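Local coordinates for CYCLIN domain-containing protein (Chaetomium thermophilum, PDB 6Z3U) that probably serves as the cyclin H-type regulatory subunit of the CDK-activating kinase complex, acting with MAT1 to activate its partner kinase, at residues Met31-Arg42 with Tyr122-Tyr130; Pro78-Leu89 with Ile350-Cys360. One frame throughout, in Å; residues are numbered along the deposited sequence.

Contact 1. Residues Met31-Arg42 with Tyr122-Tyr130; sequences MREKTNAAARAR and YITNSIMTY
The single hydroxyl proton of Thr35 has two backbone carbonyls within its reach: OG1 lies 3.0 Å from Ile123 O across the contact and 2.7 Å from Met31 O one turn back in its own helix, and which of the two receives the proton is not settled. OG1 sits beside the backbone N (chi1 -58°), which holds it close to that preceding turn, while CG2 points out from the helix and rests 3.5 Å from Asn125 C, where the chain leaves helix 108-124. Ile123, with CG1 anti to its backbone N, lies obliquely across Arg32, CG1 4.1 Å from Arg32 CG, and its CD1 faces the Met31 methyl; the Arg32 guanidinium continues to a salt bridge with Asp229. Further along, the Ala39 methyl meets Ser126 CB at 3.6 Å. Ser126 OG accepts from Met128 N (2.9 Å), an ST turn that fixes the loop beside the Ala39 methyl. Met128, bent at its thioether, brings CE to the ND2 end of the Asn36 amide, from above its plane; that ND2 probably bonds to the Leu81 carbonyl and to Glu86, the latter modelled rather short. The Arg42 guanidinium turns an edge to Thr129 OG1, with NH1 3.9 Å away, and lays one face over its own Ala39 CA; Arg42 also packs on Pro78 of the kinase chain. A long N-terminal helix laid against the end of a helix of the first cyclin repeat, and the loop after it, is characteristic of cyclin H.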
loop_
_atom_site.group_PDB
_atom_site.type_symbol
_atom_site.label_atom_id
_atom_site.label_comp_id
_atom_site.label_asym_id
_atom_site.label_seq_id
_atom_site.Cartn_x
_atom_site.Cartn_y
_atom_site.Cartn_z
ATOM N N MET A 31 -4.447 -16.973 -20.983
ATOM C CA MET A 31 -3.302 -17.007 -20.077
ATOM C C MET A 31 -3.252 -18.312 -19.292
ATOM O O MET A 31 -2.209 -18.971 -19.230
ATOM C CB MET A 31 -3.346 -15.808 -19.127
ATOM C CG MET A 31 -2.849 -14.523 -19.755
ATOM S SD MET A 31 -2.680 -13.172 -18.580
ATOM C CE MET A 31 -4.368 -12.600 -18.496
ATOM N N ARG A 32 -4.376 -18.702 -18.687
ATOM C CA ARG A 32 -4.407 -19.915 -17.878
ATOM C C ARG A 32 -4.124 -21.154 -18.715
ATOM O O ARG A 32 -3.432 -22.073 -18.262
ATOM C CB ARG A 32 -5.769 -20.031 -17.199
ATOM C CG ARG A 32 -5.956 -19.127 -15.999
ATOM C CD ARG A 32 -7.414 -19.099 -15.592
ATOM N NE ARG A 32 -7.636 -18.610 -14.236
ATOM C CZ ARG A 32 -8.808 -18.169 -13.790
ATOM N NH1 ARG A 32 -9.857 -18.138 -14.602
ATOM N NH2 ARG A 32 -8.933 -17.756 -12.537
ATOM N N GLU A 33 -4.650 -21.195 -19.944
ATOM C CA GLU A 33 -4.419 -22.341 -20.819
ATOM C C GLU A 33 -2.967 -22.394 -21.272
ATOM O O GLU A 33 -2.357 -23.469 -21.294
ATOM C CB GLU A 33 -5.363 -22.269 -22.023
ATOM C CG GLU A 33 -5.893 -23.617 -22.512
ATOM C CD GLU A 33 -4.888 -24.407 -23.332
ATOM O OE1 GLU A 33 -4.119 -23.784 -24.096
ATOM O OE2 GLU A 33 -4.867 -25.652 -23.212
ATOM N N LYS A 34 -2.398 -21.240 -21.634
ATOM C CA LYS A 34 -1.000 -21.186 -22.045
ATOM C C LYS A 34 -0.056 -21.473 -20.885
ATOM O O LYS A 34 1.018 -22.047 -21.095
ATOM C CB LYS A 34 -0.691 -19.816 -22.652
ATOM C CG LYS A 34 -1.309 -19.597 -24.023
ATOM C CD LYS A 34 -1.175 -18.154 -24.484
ATOM C CE LYS A 34 -1.782 -17.955 -25.868
ATOM N NZ LYS A 34 -1.535 -16.584 -26.401
ATOM N N THR A 35 -0.427 -21.077 -19.662
ATOM C CA THR A 35 0.398 -21.381 -18.497
ATOM C C THR A 35 0.412 -22.880 -18.221
ATOM O O THR A 35 1.457 -23.445 -17.877
ATOM C CB THR A 35 -0.124 -20.618 -17.277
ATOM O OG1 THR A 35 -0.116 -19.212 -17.551
ATOM C CG2 THR A 35 0.763 -20.866 -16.073
ATOM N N ASN A 36 -0.751 -23.528 -18.348
ATOM C CA ASN A 36 -0.857 -24.977 -18.202
ATOM C C ASN A 36 -0.121 -25.703 -19.316
ATOM O O ASN A 36 0.613 -26.662 -19.059
ATOM C CB ASN A 36 -2.338 -25.375 -18.198
ATOM C CG ASN A 36 -2.559 -26.857 -18.464
ATOM O OD1 ASN A 36 -2.564 -27.285 -19.616
ATOM N ND2 ASN A 36 -2.810 -27.630 -17.408
ATOM N N ALA A 37 -0.306 -25.260 -20.568
ATOM C CA ALA A 37 0.347 -25.915 -21.695
ATOM C C ALA A 37 1.863 -25.783 -21.612
ATOM O O ALA A 37 2.590 -26.748 -21.874
ATOM C CB ALA A 37 -0.169 -25.328 -23.010
ATOM N N ALA A 38 2.358 -24.593 -21.259
ATOM C CA ALA A 38 3.798 -24.405 -21.114
ATOM C C ALA A 38 4.347 -25.272 -19.988
ATOM O O ALA A 38 5.411 -25.882 -20.128
ATOM C CB ALA A 38 4.119 -22.932 -20.860
ATOM N N ALA A 39 3.633 -25.329 -18.858
ATOM C CA ALA A 39 4.042 -26.201 -17.763
ATOM C C ALA A 39 4.041 -27.658 -18.201
ATOM O O ALA A 39 4.928 -28.431 -17.820
ATOM C CB ALA A 39 3.114 -26.013 -16.564
ATOM N N ARG A 40 3.047 -28.050 -19.004
ATOM C CA ARG A 40 2.994 -29.418 -19.504
ATOM C C ARG A 40 4.242 -29.728 -20.321
ATOM O O ARG A 40 4.854 -30.790 -20.163
ATOM C CB ARG A 40 1.752 -29.612 -20.375
ATOM C CG ARG A 40 1.171 -31.030 -20.383
ATOM C CD ARG A 40 0.291 -31.211 -21.612
ATOM N NE ARG A 40 -0.889 -30.353 -21.626
ATOM C CZ ARG A 40 -1.508 -29.973 -22.741
ATOM N NH1 ARG A 40 -2.577 -29.191 -22.680
ATOM N NH2 ARG A 40 -1.029 -30.337 -23.926
ATOM N N ALA A 41 4.639 -28.795 -21.195
ATOM C CA ALA A 41 5.817 -28.989 -22.032
ATOM C C ALA A 41 7.092 -29.003 -21.203
ATOM O O ALA A 41 8.005 -29.792 -21.477
ATOM C CB ALA A 41 5.891 -27.889 -23.091
ATOM N N ARG A 42 7.175 -28.142 -20.187
ATOM C CA ARG A 42 8.390 -28.053 -19.386
ATOM C C ARG A 42 8.601 -29.310 -18.552
ATOM O O ARG A 42 9.725 -29.816 -18.459
ATOM C CB ARG A 42 8.339 -26.814 -18.489
ATOM C CG ARG A 42 8.552 -25.507 -19.239
ATOM C CD ARG A 42 8.771 -24.328 -18.296
ATOM N NE ARG A 42 7.530 -23.815 -17.719
ATOM C CZ ARG A 42 7.065 -24.129 -16.512
ATOM N NH1 ARG A 42 5.927 -23.596 -16.091
ATOM N NH2 ARG A 42 7.728 -24.968 -15.725
ATOM N N TYR A 122 -1.379 -18.263 -9.291
ATOM C CA TYR A 122 -1.654 -19.453 -10.082
ATOM C C TYR A 122 -2.298 -19.138 -11.429
ATOM O O TYR A 122 -2.891 -20.032 -12.043
ATOM C CB TYR A 122 -2.531 -20.415 -9.276
ATOM C CG TYR A 122 -1.728 -21.243 -8.297
ATOM C CD1 TYR A 122 -0.637 -21.984 -8.726
ATOM C CD2 TYR A 122 -2.039 -21.260 -6.942
ATOM C CE1 TYR A 122 0.109 -22.732 -7.849
ATOM C CE2 TYR A 122 -1.293 -22.011 -6.051
ATOM C CZ TYR A 122 -0.219 -22.742 -6.515
ATOM O OH TYR A 122 0.542 -23.496 -5.655
ATOM N N ILE A 123 -2.209 -17.897 -11.902
ATOM C CA ILE A 123 -2.549 -17.570 -13.264
ATOM C C ILE A 123 -1.288 -17.324 -14.069
ATOM O O ILE A 123 -1.249 -17.624 -15.275
ATOM C CB ILE A 123 -3.495 -16.334 -13.339
ATOM C CG1 ILE A 123 -3.693 -15.900 -14.790
ATOM C CG2 ILE A 123 -2.957 -15.199 -12.494
ATOM C CD1 ILE A 123 -4.840 -14.948 -14.985
ATOM N N THR A 124 -0.236 -16.836 -13.419
ATOM C CA THR A 124 1.080 -16.794 -14.024
ATOM C C THR A 124 1.843 -18.095 -13.841
ATOM O O THR A 124 2.796 -18.351 -14.587
ATOM C CB THR A 124 1.924 -15.653 -13.443
ATOM O OG1 THR A 124 2.024 -15.798 -12.022
ATOM C CG2 THR A 124 1.306 -14.300 -13.764
ATOM N N ASN A 125 1.446 -18.916 -12.871
ATOM C CA ASN A 125 2.093 -20.185 -12.585
ATOM C C ASN A 125 1.038 -21.280 -12.566
ATOM O O ASN A 125 -0.132 -21.031 -12.264
ATOM C CB ASN A 125 2.832 -20.152 -11.243
ATOM C CG ASN A 125 3.939 -19.123 -11.215
ATOM O OD1 ASN A 125 4.745 -19.035 -12.141
ATOM N ND2 ASN A 125 3.977 -18.327 -10.157
ATOM N N SER A 126 1.459 -22.488 -12.913
ATOM C CA SER A 126 0.564 -23.633 -12.948
ATOM C C SER A 126 0.601 -24.383 -11.627
ATOM O O SER A 126 1.606 -24.374 -10.913
ATOM C CB SER A 126 0.939 -24.578 -14.090
ATOM O OG SER A 126 0.620 -25.915 -13.743
ATOM N N ILE A 127 -0.517 -25.040 -11.303
ATOM C CA ILE A 127 -0.598 -25.850 -10.093
ATOM C C ILE A 127 0.351 -27.038 -10.149
ATOM O O ILE A 127 0.745 -27.567 -9.103
ATOM C CB ILE A 127 -2.053 -26.315 -9.881
ATOM C CG1 ILE A 127 -2.923 -25.147 -9.416
ATOM C CG2 ILE A 127 -2.118 -27.449 -8.869
ATOM C CD1 ILE A 127 -2.762 -24.807 -7.949
ATOM N N MET A 128 0.716 -27.489 -11.349
ATOM C CA MET A 128 1.648 -28.597 -11.500
ATOM C C MET A 128 3.098 -28.192 -11.265
ATOM O O MET A 128 3.971 -29.067 -11.265
ATOM C CB MET A 128 1.515 -29.201 -12.901
ATOM C CG MET A 128 0.149 -29.780 -13.190
ATOM S SD MET A 128 0.033 -30.494 -14.838
ATOM C CE MET A 128 -0.423 -29.070 -15.818
ATOM N N THR A 129 3.375 -26.901 -11.073
ATOM C CA THR A 129 4.730 -26.407 -10.856
ATOM C C THR A 129 5.046 -26.182 -9.381
ATOM O O THR A 129 6.103 -26.607 -8.905
ATOM C CB THR A 129 4.946 -25.105 -11.635
ATOM O OG1 THR A 129 4.405 -25.242 -12.955
ATOM C CG2 THR A 129 6.426 -24.781 -11.736
ATOM N N TYR A 130 4.157 -25.513 -8.647
ATOM C CA TYR A 130 4.367 -25.215 -7.237
ATOM C C TYR A 130 3.186 -25.711 -6.412
ATOM O O TYR A 130 2.038 -25.650 -6.869
ATOM C CB TYR A 130 4.565 -23.709 -7.021
ATOM C CG TYR A 130 5.730 -23.131 -7.797
ATOM C CD1 TYR A 130 7.040 -23.455 -7.466
ATOM C CD2 TYR A 130 5.520 -22.261 -8.860
ATOM C CE1 TYR A 130 8.109 -22.927 -8.171
ATOM C CE2 TYR A 130 6.584 -21.729 -9.574
ATOM C CZ TYR A 130 7.876 -22.065 -9.225
ATOM O OH TYR A 130 8.937 -21.538 -9.932
#

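Contact 2. Residues Pro78-Leu89 with Ile350-Cys360; sequences PEFLTPAEELLL and IQPIRKKLNKC
Leu89 fits as a knob among Ile350, Ile353, Arg354 and Leu357, and apolar contacts of this kind make up the middle of the interface. Its CD1 touches Ile353 CG2 at 3.7 Å, and CD2 faces the Ile350 CD1 methyl, which also meets Leu88. Leu81 splits its branches: CD1 lies 3.7 Å from Leu357 CD1, while CD2 rests on the aliphatic chain of Lys356, 3.5 Å from its CD. Charge enters with Lys356, which, CG anti to its backbone N and bent at chi3 (-73°), crosses Glu85 at about a right angle and forms a salt bridge, NZ to the syn lone pair of OE2 at 3.3 Å, with a weak bond to OE1. The same OE2 accepts from Thr82 N (3.3 Å), on its anti side and tilted from the carboxylate plane. Glu85 thus reaches back to the N-cap residue, but the Thr82 side chain does not return the bond of a full capping box. An alanine at Glu85 would probably leave Lys356 without its salt-bridge partner, with Glu79 more distant, and Thr82 N without this acceptor. Near the 350-360 terminus Cys360 SG approaches Phe80 obliquely, 5.1 Å from the ring centroid, and Cys360 CB packs on Pro78 CG at 3.6 Å. Short helix segments 83-89 and 350-358 cross at -113°, joining a C-terminal helix to the first helix of the cyclin box, as in cyclin H.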
loop_
_atom_site.group_PDB
_atom_site.type_symbol
_atom_site.label_atom_id
_atom_site.label_comp_id
_atom_site.label_asym_id
_atom_site.label_seq_id
_atom_site.Cartn_x
_atom_site.Cartn_y
_atom_site.Cartn_z
ATOM N N PRO A 78 3.025 -39.220 -17.650
ATOM C CA PRO A 78 1.774 -39.280 -16.893
ATOM C C PRO A 78 0.691 -38.396 -17.502
ATOM O O PRO A 78 0.920 -37.641 -18.449
ATOM C CB PRO A 78 2.191 -38.763 -15.510
ATOM C CG PRO A 78 3.262 -37.770 -15.811
ATOM C CD PRO A 78 3.989 -38.284 -17.039
ATOM N N GLU A 79 -0.506 -38.509 -16.932
ATOM C CA GLU A 79 -1.636 -37.682 -17.336
ATOM C C GLU A 79 -1.549 -36.334 -16.629
ATOM O O GLU A 79 -1.587 -36.273 -15.397
ATOM C CB GLU A 79 -2.955 -38.375 -17.000
ATOM C CG GLU A 79 -3.038 -39.821 -17.445
ATOM C CD GLU A 79 -4.292 -40.502 -16.935
ATOM O OE1 GLU A 79 -4.285 -41.745 -16.800
ATOM O OE2 GLU A 79 -5.281 -39.787 -16.659
ATOM N N PHE A 80 -1.429 -35.260 -17.403
ATOM C CA PHE A 80 -1.336 -33.918 -16.845
ATOM C C PHE A 80 -2.729 -33.348 -16.603
ATOM O O PHE A 80 -3.695 -33.709 -17.278
ATOM C CB PHE A 80 -0.546 -33.010 -17.786
ATOM C CG PHE A 80 0.883 -33.436 -17.973
ATOM C CD1 PHE A 80 1.868 -33.035 -17.086
ATOM C CD2 PHE A 80 1.238 -34.246 -19.038
ATOM C CE1 PHE A 80 3.178 -33.434 -17.258
ATOM C CE2 PHE A 80 2.548 -34.645 -19.215
ATOM C CZ PHE A 80 3.518 -34.239 -18.324
ATOM N N LEU A 81 -2.823 -32.445 -15.628
ATOM C CA LEU A 81 -4.105 -31.843 -15.283
ATOM C C LEU A 81 -4.650 -31.008 -16.436
ATOM O O LEU A 81 -3.895 -30.371 -17.175
ATOM C CB LEU A 81 -3.963 -30.973 -14.033
ATOM C CG LEU A 81 -3.724 -31.671 -12.694
ATOM C CD1 LEU A 81 -3.866 -30.676 -11.554
ATOM C CD2 LEU A 81 -4.697 -32.826 -12.502
ATOM N N THR A 82 -5.981 -31.018 -16.585
ATOM C CA THR A 82 -6.649 -30.168 -17.557
ATOM C C THR A 82 -6.746 -28.742 -17.016
ATOM O O THR A 82 -6.865 -28.540 -15.804
ATOM C CB THR A 82 -8.053 -30.697 -17.845
ATOM O OG1 THR A 82 -8.111 -32.098 -17.551
ATOM C CG2 THR A 82 -8.439 -30.486 -19.297
ATOM N N PRO A 83 -6.688 -27.728 -17.891
ATOM C CA PRO A 83 -6.852 -26.345 -17.406
ATOM C C PRO A 83 -8.057 -26.159 -16.497
ATOM O O PRO A 83 -7.977 -25.410 -15.518
ATOM C CB PRO A 83 -6.986 -25.542 -18.708
ATOM C CG PRO A 83 -6.204 -26.324 -19.710
ATOM C CD PRO A 83 -6.371 -27.776 -19.332
ATOM N N ALA A 84 -9.176 -26.827 -16.793
ATOM C CA ALA A 84 -10.346 -26.740 -15.926
ATOM C C ALA A 84 -10.093 -27.428 -14.590
ATOM O O ALA A 84 -10.470 -26.903 -13.536
ATOM C CB ALA A 84 -11.563 -27.352 -16.622
ATOM N N GLU A 85 -9.455 -28.602 -14.614
ATOM C CA GLU A 85 -9.092 -29.268 -13.367
ATOM C C GLU A 85 -8.058 -28.465 -12.594
ATOM O O GLU A 85 -8.049 -28.490 -11.358
ATOM C CB GLU A 85 -8.554 -30.669 -13.651
ATOM C CG GLU A 85 -9.570 -31.618 -14.263
ATOM C CD GLU A 85 -8.991 -32.990 -14.556
ATOM O OE1 GLU A 85 -9.768 -33.968 -14.590
ATOM O OE2 GLU A 85 -7.759 -33.090 -14.753
ATOM N N GLU A 86 -7.181 -27.753 -13.301
ATOM C CA GLU A 86 -6.232 -26.867 -12.639
ATOM C C GLU A 86 -6.970 -25.735 -11.940
ATOM O O GLU A 86 -6.703 -25.430 -10.772
ATOM C CB GLU A 86 -5.233 -26.330 -13.664
ATOM C CG GLU A 86 -3.800 -26.222 -13.167
ATOM C CD GLU A 86 -2.832 -25.828 -14.267
ATOM O OE1 GLU A 86 -2.508 -26.691 -15.108
ATOM O OE2 GLU A 86 -2.385 -24.664 -14.286
ATOM N N LEU A 87 -7.912 -25.103 -12.647
ATOM C CA LEU A 87 -8.699 -24.021 -12.063
ATOM C C LEU A 87 -9.597 -24.518 -10.939
ATOM O O LEU A 87 -9.928 -23.753 -10.026
ATOM C CB LEU A 87 -9.541 -23.353 -13.151
ATOM C CG LEU A 87 -10.383 -22.137 -12.766
ATOM C CD1 LEU A 87 -9.534 -21.084 -12.083
ATOM C CD2 LEU A 87 -11.056 -21.566 -14.005
ATOM N N LEU A 88 -10.011 -25.787 -10.995
ATOM C CA LEU A 88 -10.879 -26.328 -9.953
ATOM C C LEU A 88 -10.144 -26.426 -8.621
ATOM O O LEU A 88 -10.713 -26.119 -7.568
ATOM C CB LEU A 88 -11.415 -27.695 -10.379
ATOM C CG LEU A 88 -12.782 -28.115 -9.831
ATOM C CD1 LEU A 88 -13.261 -29.390 -10.511
ATOM C CD2 LEU A 88 -12.740 -28.309 -8.328
ATOM N N LEU A 89 -8.879 -26.850 -8.644
ATOM C CA LEU A 89 -8.122 -26.941 -7.401
ATOM C C LEU A 89 -7.831 -25.558 -6.833
ATOM O O LEU A 89 -7.815 -25.374 -5.612
ATOM C CB LEU A 89 -6.822 -27.710 -7.628
ATOM C CG LEU A 89 -6.939 -29.219 -7.861
ATOM C CD1 LEU A 89 -5.555 -29.847 -7.964
ATOM C CD2 LEU A 89 -7.744 -29.887 -6.758
ATOM N N ILE A 350 -12.583 -33.599 -5.762
ATOM C CA ILE A 350 -11.254 -33.042 -5.529
ATOM C C ILE A 350 -10.196 -34.135 -5.440
ATOM O O ILE A 350 -9.145 -34.046 -6.077
ATOM C CB ILE A 350 -11.265 -32.170 -4.253
ATOM C CG1 ILE A 350 -12.090 -30.897 -4.475
ATOM C CG2 ILE A 350 -9.840 -31.829 -3.818
ATOM C CD1 ILE A 350 -11.556 -29.984 -5.565
ATOM N N GLN A 351 -10.446 -35.172 -4.640
ATOM C CA GLN A 351 -9.422 -36.191 -4.420
ATOM C C GLN A 351 -8.922 -36.806 -5.720
ATOM O O GLN A 351 -7.696 -36.943 -5.880
ATOM C CB GLN A 351 -9.958 -37.261 -3.464
ATOM C CG GLN A 351 -8.925 -38.306 -3.089
ATOM C CD GLN A 351 -7.682 -37.690 -2.471
ATOM O OE1 GLN A 351 -7.768 -36.891 -1.537
ATOM N NE2 GLN A 351 -6.518 -38.047 -3.004
ATOM N N PRO A 352 -9.777 -37.213 -6.663
ATOM C CA PRO A 352 -9.253 -37.708 -7.946
ATOM C C PRO A 352 -8.240 -36.773 -8.583
ATOM O O PRO A 352 -7.243 -37.233 -9.153
ATOM C CB PRO A 352 -10.511 -37.843 -8.815
ATOM C CG PRO A 352 -11.679 -37.835 -7.874
ATOM C CD PRO A 352 -11.203 -37.530 -6.484
ATOM N N ILE A 353 -8.467 -35.461 -8.496
ATOM C CA ILE A 353 -7.571 -34.511 -9.143
ATOM C C ILE A 353 -6.231 -34.472 -8.421
ATOM O O ILE A 353 -5.170 -34.452 -9.054
ATOM C CB ILE A 353 -8.218 -33.115 -9.202
ATOM C CG1 ILE A 353 -9.672 -33.202 -9.679
ATOM C CG2 ILE A 353 -7.422 -32.202 -10.123
ATOM C CD1 ILE A 353 -9.861 -33.958 -10.979
ATOM N N ARG A 354 -6.255 -34.465 -7.086
ATOM C CA ARG A 354 -5.008 -34.464 -6.330
ATOM C C ARG A 354 -4.159 -35.691 -6.642
ATOM O O ARG A 354 -2.926 -35.599 -6.653
ATOM C CB ARG A 354 -5.306 -34.376 -4.830
ATOM C CG ARG A 354 -6.188 -33.185 -4.467
ATOM C CD ARG A 354 -6.411 -33.023 -2.964
ATOM N NE ARG A 354 -5.169 -32.809 -2.221
ATOM C CZ ARG A 354 -4.626 -33.681 -1.371
ATOM N NH1 ARG A 354 -3.492 -33.375 -0.755
ATOM N NH2 ARG A 354 -5.213 -34.845 -1.119
ATOM N N LYS A 355 -4.787 -36.843 -6.904
ATOM C CA LYS A 355 -4.005 -38.021 -7.270
ATOM C C LYS A 355 -3.413 -37.884 -8.670
ATOM O O LYS A 355 -2.277 -38.307 -8.911
ATOM C CB LYS A 355 -4.847 -39.294 -7.191
ATOM C CG LYS A 355 -3.982 -40.537 -6.988
ATOM C CD LYS A 355 -4.749 -41.843 -7.137
ATOM C CE LYS A 355 -5.497 -42.224 -5.875
ATOM N NZ LYS A 355 -6.256 -43.490 -6.073
ATOM N N LYS A 356 -4.167 -37.303 -9.605
ATOM C CA LYS A 356 -3.613 -37.064 -10.933
ATOM C C LYS A 356 -2.452 -36.083 -10.857
ATOM O O LYS A 356 -1.468 -36.211 -11.594
ATOM C CB LYS A 356 -4.708 -36.555 -11.875
ATOM C CG LYS A 356 -4.284 -36.481 -13.337
ATOM C CD LYS A 356 -5.353 -35.831 -14.214
ATOM C CE LYS A 356 -6.543 -36.753 -14.440
ATOM N NZ LYS A 356 -7.448 -36.237 -15.508
ATOM N N LEU A 357 -2.547 -35.102 -9.956
ATOM C CA LEU A 357 -1.481 -34.121 -9.795
ATOM C C LEU A 357 -0.256 -34.723 -9.117
ATOM O O LEU A 357 0.868 -34.260 -9.344
ATOM C CB LEU A 357 -2.003 -32.933 -8.984
ATOM C CG LEU A 357 -1.040 -31.786 -8.682
ATOM C CD1 LEU A 357 -0.536 -31.144 -9.962
ATOM C CD2 LEU A 357 -1.716 -30.753 -7.794
ATOM N N ASN A 358 -0.450 -35.757 -8.296
ATOM C CA ASN A 358 0.644 -36.318 -7.512
ATOM C C ASN A 358 1.648 -37.083 -8.362
ATOM O O ASN A 358 2.757 -37.351 -7.890
ATOM C CB ASN A 358 0.074 -37.234 -6.426
ATOM C CG ASN A 358 1.135 -37.741 -5.471
ATOM O OD1 ASN A 358 1.817 -36.961 -4.809
ATOM N ND2 ASN A 358 1.266 -39.058 -5.379
ATOM N N LYS A 359 1.292 -37.439 -9.595
ATOM C CA LYS A 359 2.165 -38.230 -10.450
ATOM C C LYS A 359 2.683 -37.467 -11.662
ATOM O O LYS A 359 3.503 -38.011 -12.409
ATOM C CB LYS A 359 1.441 -39.506 -10.907
ATOM C CG LYS A 359 -0.021 -39.321 -11.297
ATOM C CD LYS A 359 -0.722 -40.669 -11.427
ATOM C CE LYS A 359 -2.222 -40.505 -11.618
ATOM N NZ LYS A 359 -2.951 -41.790 -11.469
ATOM N N CYS A 360 2.242 -36.227 -11.877
ATOM C CA CYS A 360 2.718 -35.421 -12.995
ATOM C C CYS A 360 3.308 -34.092 -12.543
ATOM O O CYS A 360 3.565 -33.221 -13.383
ATOM C CB CYS A 360 1.586 -35.167 -13.993
ATOM S SG CYS A 360 0.323 -34.025 -13.395
#

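In the fold
The two contacts lie with centres 12 Å apart on the same side of the chain's centre, and their segments alternate along the sequence: 31-42, 78-89, 122-130, 350-360. Helices 25-48, 83-103 and 108-124 follow one another in the chain, whereas helix 343-358 returns from near its far end. The two contacts touch through Asn36 and Ser126 of contact 1 and Glu86 of contact 2, which receives a weak bond from Ser126. Together, contacts 1 and 2 place helices 25-48 and 343-358, from opposite ends of the chain, against the first cyclin repeat; contact 1 also reaches the kinase chain, while no other chain of the assembly touches contact 2.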